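Local coordinates for protein nucleoside phosphorylase, putative (Trypanosoma brucei, PDB 3BJE) that acts as a homodimeric uridine phosphorylase, using phosphate to split uridine reversibly into uracil and ribose 1-phosphate, at residues H34-S39 and R71-I76; I46-D51 and T89-G94; R54-S59 and E75-T80. All coordinates share one frame; numbering follows the deposited sequence.

Contact 1. Residues H34-S39 and R71-I76. With R1P (1-O-phosphono-alpha-D-ribofuranose), chain E.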
loop_
_atom_site.group_PDB
_atom_site.type_symbol
_atom_site.label_atom_id
_atom_site.label_comp_id
_atom_site.label_asym_id
_atom_site.label_seq_id
_atom_site.Cartn_x
_atom_site.Cartn_y
_atom_site.Cartn_z
ATOM N N HIS A 34 -5.910 12.550 -3.439
ATOM C CA HIS A 34 -5.838 11.782 -2.186
ATOM C C HIS A 34 -5.447 12.656 -1.015
ATOM O O HIS A 34 -6.113 12.668 0.017
ATOM C CB HIS A 34 -4.852 10.607 -2.330
ATOM C CG HIS A 34 -5.233 9.649 -3.416
ATOM N ND1 HIS A 34 -4.834 9.796 -4.726
ATOM C CD2 HIS A 34 -5.995 8.530 -3.379
ATOM C CE1 HIS A 34 -5.369 8.828 -5.456
ATOM N NE2 HIS A 34 -6.061 8.036 -4.653
ATOM N N LEU A 35 -4.346 13.375 -1.187
ATOM C CA LEU A 35 -3.910 14.410 -0.261
ATOM C C LEU A 35 -4.725 15.671 -0.550
ATOM O O LEU A 35 -4.585 16.288 -1.610
ATOM C CB LEU A 35 -2.415 14.661 -0.441
ATOM C CG LEU A 35 -1.839 15.861 0.299
ATOM C CD1 LEU A 35 -1.908 15.692 1.850
ATOM C CD2 LEU A 35 -0.419 16.111 -0.202
ATOM N N LYS A 36 -5.616 16.020 0.375
ATOM C CA LYS A 36 -6.566 17.100 0.147
ATOM C C LYS A 36 -6.021 18.423 0.643
ATOM O O LYS A 36 -6.574 19.072 1.531
ATOM C CB LYS A 36 -7.913 16.750 0.784
ATOM C CG LYS A 36 -8.581 15.542 0.145
ATOM C CD LYS A 36 -8.848 15.781 -1.338
ATOM C CE LYS A 36 -9.908 14.868 -1.887
ATOM N NZ LYS A 36 -10.025 15.041 -3.368
ATOM N N CYS A 37 -4.926 18.823 0.011
ATOM C CA CYS A 37 -4.147 19.991 0.391
ATOM C C CYS A 37 -3.986 20.868 -0.839
ATOM O O CYS A 37 -3.916 20.359 -1.959
ATOM C CB CYS A 37 -2.786 19.521 0.894
ATOM S SG CYS A 37 -1.720 20.803 1.514
ATOM N N LYS A 38 -3.983 22.185 -0.637
ATOM C CA LYS A 38 -3.813 23.143 -1.736
ATOM C C LYS A 38 -2.372 23.617 -1.727
ATOM O O LYS A 38 -1.703 23.515 -0.699
ATOM C CB LYS A 38 -4.759 24.338 -1.553
ATOM C CG LYS A 38 -6.195 23.947 -1.271
ATOM C CD LYS A 38 -7.130 25.149 -1.344
ATOM C CE LYS A 38 -8.538 24.776 -0.900
ATOM N NZ LYS A 38 -8.623 24.669 0.586
ATOM N N SER A 39 -1.884 24.155 -2.845
ATOM C CA SER A 39 -0.468 24.562 -2.929
ATOM C C SER A 39 -0.045 25.451 -1.756
ATOM O O SER A 39 1.017 25.247 -1.163
ATOM C CB SER A 39 -0.175 25.300 -4.226
ATOM O OG SER A 39 -0.275 24.444 -5.353
ATOM N N ARG A 71 -6.586 19.041 6.882
ATOM C CA ARG A 71 -7.712 18.327 6.302
ATOM C C ARG A 71 -7.444 16.835 6.333
ATOM O O ARG A 71 -6.299 16.411 6.256
ATOM C CB ARG A 71 -7.990 18.805 4.873
ATOM C CG ARG A 71 -9.278 18.246 4.302
ATOM C CD ARG A 71 -9.730 18.961 3.042
ATOM N NE ARG A 71 -10.643 18.106 2.278
ATOM C CZ ARG A 71 -11.126 18.392 1.066
ATOM N NH1 ARG A 71 -10.792 19.520 0.452
ATOM N NH2 ARG A 71 -11.939 17.534 0.455
ATOM N N ASP A 72 -8.516 16.048 6.443
ATOM C CA ASP A 72 -8.448 14.592 6.529
ATOM C C ASP A 72 -9.217 13.954 5.368
ATOM O O ASP A 72 -10.287 14.454 5.000
ATOM C CB ASP A 72 -9.069 14.126 7.846
ATOM C CG ASP A 72 -8.388 14.713 9.070
ATOM O OD1 ASP A 72 -7.359 15.418 8.944
ATOM O OD2 ASP A 72 -8.880 14.455 10.185
ATOM N N HIS A 73 -8.690 12.864 4.810
ATOM C CA HIS A 73 -9.346 12.110 3.728
ATOM C C HIS A 73 -8.712 10.728 3.534
ATOM O O HIS A 73 -7.511 10.651 3.391
ATOM C CB HIS A 73 -9.220 12.896 2.421
ATOM C CG HIS A 73 -9.770 12.182 1.234
ATOM N ND1 HIS A 73 -11.110 11.889 1.101
ATOM C CD2 HIS A 73 -9.167 11.690 0.129
ATOM C CE1 HIS A 73 -11.308 11.251 -0.037
ATOM N NE2 HIS A 73 -10.144 11.117 -0.646
ATOM N N ARG A 74 -9.511 9.646 3.468
ATOM C CA ARG A 74 -8.975 8.282 3.417
ATOM C C ARG A 74 -7.894 8.112 4.531
ATOM O O ARG A 74 -8.071 8.603 5.645
ATOM C CB ARG A 74 -8.405 7.971 2.027
ATOM C CG ARG A 74 -9.418 7.633 0.949
ATOM C CD ARG A 74 -8.696 7.638 -0.421
ATOM N NE ARG A 74 -9.544 7.256 -1.556
ATOM C CZ ARG A 74 -9.896 6.007 -1.839
ATOM N NH1 ARG A 74 -9.503 5.018 -1.053
ATOM N NH2 ARG A 74 -10.663 5.751 -2.905
ATOM N N GLU A 75 -6.776 7.449 4.252
ATOM C CA GLU A 75 -5.733 7.338 5.286
ATOM C C GLU A 75 -4.869 8.630 5.362
ATOM O O GLU A 75 -3.911 8.711 6.141
ATOM C CB GLU A 75 -4.892 6.050 5.101
ATOM C CG GLU A 75 -4.196 5.759 3.733
ATOM C CD GLU A 75 -4.895 4.635 2.953
ATOM O OE1 GLU A 75 -6.084 4.949 2.673
ATOM O OE2 GLU A 75 -4.316 3.481 2.684
ATOM N N ILE A 76 -5.249 9.655 4.595
ATOM C CA ILE A 76 -4.343 10.762 4.271
ATOM C C ILE A 76 -4.770 12.038 5.009
ATOM O O ILE A 76 -5.732 12.692 4.639
ATOM C CB ILE A 76 -4.296 11.010 2.744
ATOM C CG1 ILE A 76 -4.112 9.689 1.970
ATOM C CG2 ILE A 76 -3.182 12.007 2.384
ATOM C CD1 ILE A 76 -2.902 8.911 2.367
HETATM C C5 R1P E . -7.005 4.772 -5.404
HETATM O O5 R1P E . -7.708 6.017 -5.416
HETATM C C4 R1P E . -7.811 3.745 -4.616
HETATM O O4 R1P E . -9.140 3.590 -5.145
HETATM C C1 R1P E . -9.388 2.262 -5.616
HETATM C C2 R1P E . -7.966 1.723 -5.825
HETATM O O2 R1P E . -7.887 0.288 -5.919
HETATM C C3 R1P E . -7.192 2.357 -4.668
HETATM O O3 R1P E . -7.428 1.690 -3.418
HETATM O O1 R1P E . -10.265 1.480 -4.736
HETATM P P R1P E . -11.106 1.989 -3.441
HETATM O O1P R1P E . -9.924 2.373 -2.517
HETATM O O2P R1P E . -11.873 0.782 -2.926
HETATM O O3P R1P E . -11.957 3.109 -3.950
HETATM O O HOH W 1 -5.794 15.233 3.291
#
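Arg71 lies against Lys36, whose CB sits above one face of the guanidinium, 3.4 Å from Arg71 NE. A lysine suits this place because the carbons of its side chain lie against the arginine while its charged end is turned aside: NZ bonds to Leu33 O, and Arg71 NH1 pairs with Asp29. A water links the backbones, accepting from Lys36 N at 3.0 Å and donating to Arg71 O and Ile76 O. At His73, CG anti to the backbone N (chi1 176°) presents the ring to Lys36 CE, which lies over its face in a CH-pi contact 4.0 Å from the centroid; His34 O meets the ring edge, 3.2 Å from CD2. His73 to Ile76 form a type II' turn, the tight reversal of the beta hairpin made by strands 69-73 and 76-83. Arg74 takes the positive-phi position (48°) of this turn, and its extended chain passes His34 CD2 on the way to a ribose 1-phosphate in the second subunit's pocket. There Arg74 NH1 donates to O1P (3.1 Å) and NH2 to O3P, while His34 NE2 bonds to the sugar O5 (2.7 Å). Buried Ile76, branched at CB, lays its CG2 methyl against Leu35, 3.6 Å from Leu35 CA and 3.9 Å from Leu35 CD1.

Contact 2. Residues I46-D51 and T89-G94. With R1P (1-O-phosphono-alpha-D-ribofuranose), chain C.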
loop_
_atom_site.group_PDB
_atom_site.type_symbol
_atom_site.label_atom_id
_atom_site.label_comp_id
_atom_site.label_asym_id
_atom_site.label_seq_id
_atom_site.Cartn_x
_atom_site.Cartn_y
_atom_site.Cartn_z
ATOM N N ILE A 46 8.427 18.667 5.337
ATOM C CA ILE A 46 7.357 17.700 5.559
ATOM C C ILE A 46 7.813 16.495 6.358
ATOM O O ILE A 46 8.871 15.941 6.103
ATOM C CB ILE A 46 6.817 17.184 4.185
ATOM C CG1 ILE A 46 6.303 18.361 3.346
ATOM C CG2 ILE A 46 5.716 16.125 4.367
ATOM C CD1 ILE A 46 5.987 18.043 1.864
ATOM N N ILE A 47 7.006 16.114 7.348
ATOM C CA ILE A 47 7.167 14.837 8.017
ATOM C C ILE A 47 6.092 13.883 7.527
ATOM O O ILE A 47 4.927 14.242 7.540
ATOM C CB ILE A 47 7.032 14.959 9.530
ATOM C CG1 ILE A 47 8.108 15.875 10.078
ATOM C CG2 ILE A 47 7.168 13.577 10.170
ATOM C CD1 ILE A 47 7.986 16.141 11.559
ATOM N N PHE A 48 6.503 12.691 7.084
ATOM C CA PHE A 48 5.586 11.606 6.732
ATOM C C PHE A 48 5.447 10.679 7.931
ATOM O O PHE A 48 6.437 10.299 8.572
ATOM C CB PHE A 48 6.131 10.760 5.589
ATOM C CG PHE A 48 5.971 11.330 4.210
ATOM C CD1 PHE A 48 5.094 12.353 3.898
ATOM C CD2 PHE A 48 6.675 10.730 3.187
ATOM C CE1 PHE A 48 4.981 12.790 2.586
ATOM C CE2 PHE A 48 6.557 11.162 1.890
ATOM C CZ PHE A 48 5.713 12.191 1.590
ATOM N N VAL A 49 4.221 10.288 8.223
ATOM C CA VAL A 49 3.961 9.219 9.180
ATOM C C VAL A 49 3.043 8.223 8.514
ATOM O O VAL A 49 2.274 8.579 7.665
ATOM C CB VAL A 49 3.300 9.752 10.468
ATOM C CG1 VAL A 49 4.275 10.687 11.192
ATOM C CG2 VAL A 49 1.969 10.458 10.171
ATOM N N GLY A 50 3.107 6.952 8.875
ATOM C CA GLY A 50 2.201 6.002 8.249
ATOM C C GLY A 50 0.812 6.064 8.861
ATOM O O GLY A 50 -0.208 6.032 8.154
ATOM N N ASP A 51 0.775 6.109 10.180
ATOM C CA ASP A 51 -0.443 6.018 10.954
ATOM C C ASP A 51 -1.128 7.383 11.036
ATOM O O ASP A 51 -0.533 8.337 11.547
ATOM C CB ASP A 51 -0.067 5.541 12.358
ATOM C CG ASP A 51 -1.270 5.319 13.264
ATOM O OD1 ASP A 51 -2.422 5.614 12.876
ATOM O OD2 ASP A 51 -1.049 4.867 14.400
ATOM N N THR A 89 4.823 20.803 7.660
ATOM C CA THR A 89 3.576 20.061 7.419
ATOM C C THR A 89 3.802 18.598 7.825
ATOM O O THR A 89 4.826 18.016 7.476
ATOM C CB THR A 89 3.160 20.092 5.924
ATOM O OG1 THR A 89 2.932 21.442 5.524
ATOM C CG2 THR A 89 1.880 19.271 5.664
ATOM N N VAL A 90 2.864 18.037 8.589
ATOM C CA VAL A 90 2.882 16.585 8.879
ATOM C C VAL A 90 1.770 15.971 8.031
ATOM O O VAL A 90 0.669 16.530 7.970
ATOM C CB VAL A 90 2.726 16.244 10.390
ATOM C CG1 VAL A 90 1.485 16.878 11.009
ATOM C CG2 VAL A 90 2.745 14.710 10.606
ATOM N N ILE A 91 2.098 14.871 7.346
ATOM C CA ILE A 91 1.184 14.143 6.477
ATOM C C ILE A 91 1.211 12.661 6.839
ATOM O O ILE A 91 2.305 12.069 6.936
ATOM C CB ILE A 91 1.586 14.254 4.982
ATOM C CG1 ILE A 91 1.527 15.710 4.526
ATOM C CG2 ILE A 91 0.693 13.371 4.112
ATOM C CD1 ILE A 91 2.058 15.947 3.114
ATOM N N SER A 92 0.035 12.070 7.039
ATOM C CA SER A 92 -0.055 10.628 7.101
ATOM C C SER A 92 -0.249 10.059 5.702
ATOM O O SER A 92 -1.069 10.553 4.938
ATOM C CB SER A 92 -1.182 10.140 8.021
ATOM O OG SER A 92 -2.474 10.551 7.599
ATOM N N THR A 93 0.509 9.009 5.412
ATOM C CA THR A 93 0.487 8.399 4.104
ATOM C C THR A 93 -0.297 7.104 4.058
ATOM O O THR A 93 -0.625 6.627 2.979
ATOM C CB THR A 93 1.919 8.097 3.658
ATOM O OG1 THR A 93 2.507 7.140 4.543
ATOM C CG2 THR A 93 2.787 9.366 3.657
ATOM N N GLY A 94 -0.600 6.539 5.220
ATOM C CA GLY A 94 -1.066 5.162 5.280
ATOM C C GLY A 94 0.105 4.244 4.979
ATOM O O GLY A 94 1.244 4.684 4.868
HETATM C C5 R1P C . 2.927 -1.530 9.459
HETATM O O5 R1P C . 2.466 -1.847 10.780
HETATM C C4 R1P C . 3.193 -0.042 9.329
HETATM O O4 R1P C . 4.029 0.441 10.396
HETATM C C1 R1P C . 5.230 1.021 9.875
HETATM C C2 R1P C . 5.378 0.356 8.495
HETATM O O2 R1P C . 6.294 0.981 7.566
HETATM C C3 R1P C . 3.919 0.297 8.038
HETATM O O3 R1P C . 3.438 1.565 7.561
HETATM O O1 R1P C . 5.215 2.487 9.856
HETATM P P R1P C . 4.120 3.498 10.485
HETATM O O1P R1P C . 2.905 3.138 9.617
HETATM O O2P R1P C . 4.691 4.876 10.200
HETATM O O3P R1P C . 3.897 3.175 11.927
#
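Val49 and Val90 meet through their CG2 methyls, 4.3 Å apart, on one side of two parallel strands; on the other, Ile46 CG2 touches Ile91 CD1 at 3.9 Å. Apolar residues fit both faces, since each is covered: helix 97-112 lies over Phe48, and helix 329-348 over Ile47. Phe48 receives Thr93 CG2 over one face of its ring, 4.0 Å from the centroid in a CH-pi contact. The threonine can serve two neighbours because CG2 is anti to its carbonyl carbon while OG1, set between the backbone N and the carbonyl carbon (chi1 63°), donates to Gly94 O at 2.8 Å. Between the faces, the backbone of Ile47 and Val49 bonds in the alternating parallel pattern: Ile47 N to Thr89 O, Ile91 N to Ile47 O, Val49 N to Ile91 O and Thr93 N to Val49 O. Ser92 OG, on the Val49 side, reaches the next strand at Arg77 N. Beyond the Val49-Ser92 pair the first strand passes directly to Gly50, the second through Thr93 to Gly94. Gly94 has a positive phi of 72°, readily reached without a CB, and its N makes a weak bond to Gly50 O. Gly50, equally bare, lets the phosphate come close and donates from N to O2P (2.9 Å). Such a phosphate site, at the C-terminal end of a central parallel strand, is characteristic of the nucleoside phosphorylase fold.

Contact 3. Residues R54-S59 and E75-T80. With R1P (1-O-phosphono-alpha-D-ribofuranose), chain C.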
loop_
_atom_site.group_PDB
_atom_site.type_symbol
_atom_site.label_atom_id
_atom_site.label_comp_id
_atom_site.label_asym_id
_atom_site.label_seq_id
_atom_site.Cartn_x
_atom_site.Cartn_y
_atom_site.Cartn_z
ATOM N N ARG A 54 -0.954 9.431 14.246
ATOM C CA ARG A 54 0.275 10.114 14.680
ATOM C C ARG A 54 0.306 11.597 14.278
ATOM O O ARG A 54 1.144 12.362 14.761
ATOM C CB ARG A 54 1.510 9.392 14.122
ATOM C CG ARG A 54 2.830 9.746 14.837
ATOM C CD ARG A 54 4.015 8.850 14.413
ATOM N NE ARG A 54 3.675 7.428 14.499
ATOM C CZ ARG A 54 3.893 6.518 13.549
ATOM N NH1 ARG A 54 4.506 6.822 12.409
ATOM N NH2 ARG A 54 3.488 5.272 13.749
ATOM N N VAL A 55 -0.595 12.003 13.388
ATOM C CA VAL A 55 -0.627 13.371 12.893
ATOM C C VAL A 55 -0.930 14.339 14.044
ATOM O O VAL A 55 -0.264 15.359 14.197
ATOM C CB VAL A 55 -1.667 13.542 11.760
ATOM C CG1 VAL A 55 -1.937 15.013 11.472
ATOM C CG2 VAL A 55 -1.188 12.828 10.481
ATOM N N ASP A 56 -1.921 14.007 14.856
ATOM C CA ASP A 56 -2.281 14.879 15.983
ATOM C C ASP A 56 -1.225 14.923 17.072
ATOM O O ASP A 56 -1.044 15.954 17.727
ATOM C CB ASP A 56 -3.619 14.455 16.573
ATOM C CG ASP A 56 -4.782 14.832 15.683
ATOM O OD1 ASP A 56 -4.568 15.584 14.713
ATOM O OD2 ASP A 56 -5.907 14.396 15.965
ATOM N N VAL A 57 -0.513 13.817 17.256
ATOM C CA VAL A 57 0.559 13.771 18.233
ATOM C C VAL A 57 1.670 14.737 17.807
ATOM O O VAL A 57 2.172 15.531 18.612
ATOM C CB VAL A 57 1.130 12.338 18.421
ATOM C CG1 VAL A 57 2.090 12.322 19.604
ATOM C CG2 VAL A 57 0.005 11.315 18.612
ATOM N N ILE A 58 2.033 14.689 16.531
ATOM C CA ILE A 58 3.074 15.549 15.992
ATOM C C ILE A 58 2.642 17.020 15.973
ATOM O O ILE A 58 3.400 17.893 16.364
ATOM C CB ILE A 58 3.510 15.095 14.584
ATOM C CG1 ILE A 58 4.234 13.758 14.705
ATOM C CG2 ILE A 58 4.421 16.129 13.937
ATOM C CD1 ILE A 58 4.601 13.127 13.363
ATOM N N SER A 59 1.430 17.302 15.530
ATOM C CA SER A 59 1.022 18.708 15.380
ATOM C C SER A 59 0.921 19.390 16.732
ATOM O O SER A 59 1.017 20.616 16.816
ATOM C CB SER A 59 -0.287 18.851 14.606
ATOM O OG SER A 59 -1.376 18.344 15.333
ATOM N N GLU A 75 -6.776 7.449 4.252
ATOM C CA GLU A 75 -5.733 7.338 5.286
ATOM C C GLU A 75 -4.869 8.630 5.362
ATOM O O GLU A 75 -3.911 8.711 6.141
ATOM C CB GLU A 75 -4.892 6.050 5.101
ATOM C CG GLU A 75 -4.196 5.759 3.733
ATOM C CD GLU A 75 -4.895 4.635 2.953
ATOM O OE1 GLU A 75 -6.084 4.949 2.673
ATOM O OE2 GLU A 75 -4.316 3.481 2.684
ATOM N N ILE A 76 -5.249 9.655 4.595
ATOM C CA ILE A 76 -4.343 10.762 4.271
ATOM C C ILE A 76 -4.770 12.038 5.009
ATOM O O ILE A 76 -5.732 12.692 4.639
ATOM C CB ILE A 76 -4.296 11.010 2.744
ATOM C CG1 ILE A 76 -4.112 9.689 1.970
ATOM C CG2 ILE A 76 -3.182 12.007 2.384
ATOM C CD1 ILE A 76 -2.902 8.911 2.367
ATOM N N ARG A 77 -4.042 12.359 6.079
ATOM C CA ARG A 77 -4.309 13.536 6.908
ATOM C C ARG A 77 -3.124 14.479 6.834
ATOM O O ARG A 77 -1.990 14.026 6.727
ATOM C CB ARG A 77 -4.528 13.134 8.360
ATOM C CG ARG A 77 -5.619 12.136 8.594
ATOM C CD ARG A 77 -5.783 11.914 10.102
ATOM N NE ARG A 77 -6.080 13.179 10.774
ATOM C CZ ARG A 77 -5.885 13.450 12.062
ATOM N NH1 ARG A 77 -5.362 12.559 12.899
ATOM N NH2 ARG A 77 -6.215 14.650 12.509
ATOM N N PHE A 78 -3.369 15.782 6.901
ATOM C CA PHE A 78 -2.276 16.737 7.035
ATOM C C PHE A 78 -2.612 17.852 8.012
ATOM O O PHE A 78 -3.778 18.157 8.300
ATOM C CB PHE A 78 -1.844 17.317 5.680
ATOM C CG PHE A 78 -2.591 18.553 5.281
ATOM C CD1 PHE A 78 -2.092 19.809 5.579
ATOM C CD2 PHE A 78 -3.806 18.455 4.600
ATOM C CE1 PHE A 78 -2.777 20.940 5.229
ATOM C CE2 PHE A 78 -4.504 19.593 4.244
ATOM C CZ PHE A 78 -3.997 20.833 4.563
ATOM N N ALA A 79 -1.551 18.479 8.500
ATOM C CA ALA A 79 -1.659 19.710 9.288
ATOM C C ALA A 79 -0.397 20.501 9.045
ATOM O O ALA A 79 0.696 19.934 9.034
ATOM C CB ALA A 79 -1.808 19.394 10.777
ATOM N N THR A 80 -0.549 21.806 8.892
ATOM C CA THR A 80 0.570 22.700 8.613
ATOM C C THR A 80 0.598 23.794 9.660
ATOM O O THR A 80 -0.389 24.493 9.838
ATOM C CB THR A 80 0.410 23.326 7.210
ATOM O OG1 THR A 80 0.468 22.271 6.237
ATOM C CG2 THR A 80 1.506 24.368 6.952
HETATM C C5 R1P C . 2.927 -1.530 9.459
HETATM O O5 R1P C . 2.466 -1.847 10.780
HETATM C C4 R1P C . 3.193 -0.042 9.329
HETATM O O4 R1P C . 4.029 0.441 10.396
HETATM C C1 R1P C . 5.230 1.021 9.875
HETATM C C2 R1P C . 5.378 0.356 8.495
HETATM O O2 R1P C . 6.294 0.981 7.566
HETATM C C3 R1P C . 3.919 0.297 8.038
HETATM O O3 R1P C . 3.438 1.565 7.561
HETATM O O1 R1P C . 5.215 2.487 9.856
HETATM P P R1P C . 4.120 3.498 10.485
HETATM O O1P R1P C . 2.905 3.138 9.617
HETATM O O2P R1P C . 4.691 4.876 10.200
HETATM O O3P R1P C . 3.897 3.175 11.927
#
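Arg77 and Asp56 are brought together by their torsions: the arginine chain bends at its third torsion (chi3 58°), which places NE back from the line of the chain, and the aspartate carries CG beside its own backbone N, anti to the carbonyl carbon. The result is a salt bridge in which Arg77 NH2 donates to Asp56 OD1 at 2.9 Å and, weakly, to OD2 at 3.5 Å. The two planar groups stand almost perpendicular, 89° apart, and the NH2 donor approaches OD1 from above the carboxylate plane. The same guanidinium ties several parts of the chain together, since Arg77 NE also pairs with Asp72 and NH1 bonds to Pro52 O, in the turn that leads to the helix. An arginine suits this place because its flat group offers donors in several directions while its face can still lie against carbon, here Val55 CB. Exposed Asp56 probably helps balance the charge of Arg77.

Beneath the polar pair the contact is apolar. Val55 CG2 meets Arg77 CB at 4.0 Å, while CG1 approaches Ala79 CB at 4.4 Å. One helical turn later, Ser59 CB comes to 4.2 Å from Ala79 CB; two small side chains let helix and strand draw near here.

Arg54 leaves the helix on another side. Its NH1 donates to O2P of the ribose 1-phosphate at 2.9 Å and its NH2 to O3P at 2.8 Å, a nearly straight, paired grip. A short helix after strand 45-49 thus delivers a phosphate-binding arginine, in keeping with the nucleoside phosphorylase family.

Helix 54-59 runs nearly parallel to strand 76-80, its axis 8.7 Å away. It also packs on strands 45-49 and 86-92 through Val55 and Ile58, whereas Phe78 lies on the reverse face of its strand and touches Cys37.

In the fold
Contact 2 is the core of the three: almost wholly buried, built from parallel strand pairing and aliphatic packing. Contacts 1 and 3 lie farther out, partly buried, and depend more on arginine and lysine side chains. All three reach connected strands: strand 76-83 joins strand 69-73 of contact 1 to strand 86-92 of contact 2, with Ser92 OG and Glu75 O linking contacts 1 and 2. Contacts 1 and 3 share Glu75 and Ile76 and are joined by the Asp72-Arg77 salt bridge. Contacts 2 and 3 supply phosphate donors to one ribose 1-phosphate of their own subunit, whereas contact 1 serves the sugar phosphate bound in the second subunit, across the dimer interface.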